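PDB 5IM3: ribonucleoside-diphosphate reductase from Pseudomonas aeruginosa, which probably catalyses the reduction of ribonucleoside diphosphates to deoxyribonucleotides, supplying precursors for DNA synthesis under allosteric control by bound nucleotides. Local coordinates for residues Trp486-Phe491 and Lys518-Arg523. Numbering follows the deposited sequence.
Sequences WIPDLF and KAFEER
Phe-520 reaches from helix 517-532 into the corner formed by Pro-488 and Leu-490, where strand 482-487 gives way to helix 489-496, and Glu-521 lies beside the same leucine. With CG anti to the backbone N (chi1 168°), the Phe-520 side chain leaves its helix towards Pro-488, and the ring touches with its outer atoms: CE2 lies 3.8 Å from Pro-488 CB, while CZ is 4.0 Å from Pro-488 CG. Leu-490 CB approaches the same CE2 at the ring edge, near its plane, at 4.2 Å. A flat aromatic group suits this place because it can fill the angle between a rigid pyrrolidine and a branched leucine.

Leu-490 also packs against Glu-521, its CB 4.0 Å from Glu-521 CG and its CD1 3.7 Å from Glu-521 OE1. CG and the carboxylate thus lie against the leucine, while the oxygens still reach polar partners: OE1 forms a salt bridge with Lys-493. No direct hydrogen bond joins the segments; instead a water accepts from Leu-490 N at 3.0 Å and donates to Glu-521 OE2 at 3.3 Å, satisfying an amide in the first turn of helix 489-496. A carboxylate near this helix N-terminus is probably favourable, though the nearby Asp-489 carboxylate would oppose it.

Pro-488 occupies the N-cap position, where proline's lack of an N-H costs the helix no bond. Asp-489 turns its carboxylate to Arg-735 in a salt bridge and to Trp-896 in a hydrogen bond, which anchor that group at the helix start. The contact joins helix 517-532 to the strand-to-helix turn of the ten-stranded alpha-beta barrel: strand 482-487, between parallel neighbours 450-455 and 562-565, runs into helix 489-496, and Phe-520 also touches Glu-455 of strand 450-455 and Lys-566 of helix 566-571.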
# COMPACT_ATOMS: atom_id res chain seq x y z
N TRP A 486 -27.79 4.19 -19.71
CA TRP A 486 -28.68 3.80 -20.81
C TRP A 486 -27.77 3.47 -22.00
O TRP A 486 -27.37 4.34 -22.76
CB TRP A 486 -29.67 4.92 -21.11
CG TRP A 486 -30.82 4.56 -22.01
CD1 TRP A 486 -31.13 5.14 -23.20
CD2 TRP A 486 -31.81 3.56 -21.77
NE1 TRP A 486 -32.27 4.56 -23.72
CE2 TRP A 486 -32.70 3.58 -22.86
CE3 TRP A 486 -32.04 2.64 -20.74
CZ2 TRP A 486 -33.80 2.73 -22.96
CZ3 TRP A 486 -33.13 1.79 -20.84
CH2 TRP A 486 -33.99 1.83 -21.94
N ILE A 487 -27.42 2.19 -22.13
CA ILE A 487 -26.27 1.77 -22.94
C ILE A 487 -26.77 1.27 -24.29
O ILE A 487 -27.54 0.30 -24.33
CB ILE A 487 -25.46 0.68 -22.23
CG1 ILE A 487 -25.08 1.12 -20.81
CG2 ILE A 487 -24.20 0.36 -23.03
CD1 ILE A 487 -24.49 0.02 -19.96
N PRO A 488 -26.35 1.87 -25.40
CA PRO A 488 -26.67 1.30 -26.71
C PRO A 488 -25.82 0.08 -27.01
O PRO A 488 -24.69 -0.05 -26.54
CB PRO A 488 -26.36 2.44 -27.69
CG PRO A 488 -26.15 3.67 -26.85
CD PRO A 488 -25.68 3.18 -25.53
N ASP A 489 -26.38 -0.83 -27.82
CA ASP A 489 -25.64 -2.02 -28.23
C ASP A 489 -24.31 -1.65 -28.86
O ASP A 489 -23.31 -2.35 -28.68
CB ASP A 489 -26.48 -2.85 -29.20
CG ASP A 489 -27.49 -3.74 -28.50
OD1 ASP A 489 -27.67 -3.60 -27.28
OD2 ASP A 489 -28.11 -4.58 -29.18
N LEU A 490 -24.28 -0.55 -29.62
CA LEU A 490 -23.07 -0.19 -30.36
C LEU A 490 -21.90 0.04 -29.42
O LEU A 490 -20.76 -0.30 -29.74
CB LEU A 490 -23.33 1.05 -31.21
CG LEU A 490 -22.21 1.47 -32.16
CD1 LEU A 490 -21.95 0.39 -33.20
CD2 LEU A 490 -22.56 2.78 -32.84
N PHE A 491 -22.16 0.63 -28.24
CA PHE A 491 -21.08 0.84 -27.29
C PHE A 491 -20.47 -0.49 -26.85
O PHE A 491 -19.25 -0.65 -26.85
CB PHE A 491 -21.58 1.62 -26.07
CG PHE A 491 -20.57 1.72 -24.96
CD1 PHE A 491 -19.51 2.61 -25.06
CD2 PHE A 491 -20.66 0.92 -23.84
CE1 PHE A 491 -18.57 2.70 -24.04
CE2 PHE A 491 -19.72 1.00 -22.83
CZ PHE A 491 -18.68 1.89 -22.93
N LYS A 518 -30.36 -0.96 -35.66
CA LYS A 518 -29.58 -0.61 -36.85
C LYS A 518 -29.70 0.87 -37.19
O LYS A 518 -28.72 1.51 -37.57
CB LYS A 518 -30.02 -1.46 -38.04
CG LYS A 518 -29.35 -2.82 -38.12
CD LYS A 518 -29.59 -3.46 -39.48
CE LYS A 518 -28.70 -4.67 -39.69
NZ LYS A 518 -28.91 -5.70 -38.63
N ALA A 519 -30.91 1.42 -37.07
CA ALA A 519 -31.11 2.83 -37.38
C ALA A 519 -30.19 3.71 -36.55
O ALA A 519 -29.61 4.67 -37.07
CB ALA A 519 -32.58 3.21 -37.15
N PHE A 520 -30.05 3.41 -35.26
CA PHE A 520 -29.16 4.21 -34.42
C PHE A 520 -27.71 4.07 -34.86
O PHE A 520 -26.99 5.06 -34.95
CB PHE A 520 -29.30 3.80 -32.95
CG PHE A 520 -28.22 4.36 -32.07
CD1 PHE A 520 -28.36 5.61 -31.48
CD2 PHE A 520 -27.06 3.65 -31.83
CE1 PHE A 520 -27.37 6.13 -30.67
CE2 PHE A 520 -26.06 4.17 -31.02
CZ PHE A 520 -26.22 5.41 -30.44
N GLU A 521 -27.27 2.84 -35.14
CA GLU A 521 -25.86 2.60 -35.42
C GLU A 521 -25.44 3.26 -36.73
O GLU A 521 -24.32 3.77 -36.84
CB GLU A 521 -25.58 1.10 -35.45
CG GLU A 521 -25.95 0.40 -34.15
CD GLU A 521 -25.39 -1.00 -34.05
OE1 GLU A 521 -24.68 -1.44 -34.99
OE2 GLU A 521 -25.67 -1.68 -33.04
N GLU A 522 -26.32 3.25 -37.73
CA GLU A 522 -26.03 3.96 -38.97
C GLU A 522 -25.95 5.46 -38.73
O GLU A 522 -24.98 6.12 -39.14
CB GLU A 522 -27.11 3.64 -40.02
CG GLU A 522 -27.06 4.54 -41.25
CD GLU A 522 -28.11 4.16 -42.28
OE1 GLU A 522 -28.69 3.07 -42.16
OE2 GLU A 522 -28.34 4.97 -43.21
N ARG A 523 -26.95 6.02 -38.06
CA ARG A 523 -26.96 7.46 -37.81
C ARG A 523 -25.81 7.87 -36.90
O ARG A 523 -25.22 8.94 -37.07
CB ARG A 523 -28.31 7.88 -37.21
CG ARG A 523 -28.53 9.39 -37.14
CD ARG A 523 -28.51 10.02 -38.51
NE ARG A 523 -28.83 11.44 -38.47
CZ ARG A 523 -28.69 12.27 -39.50
NH1 ARG A 523 -28.25 11.80 -40.67
NH2 ARG A 523 -29.00 13.55 -39.38
O HOH W 1 -26.86 0.41 -30.84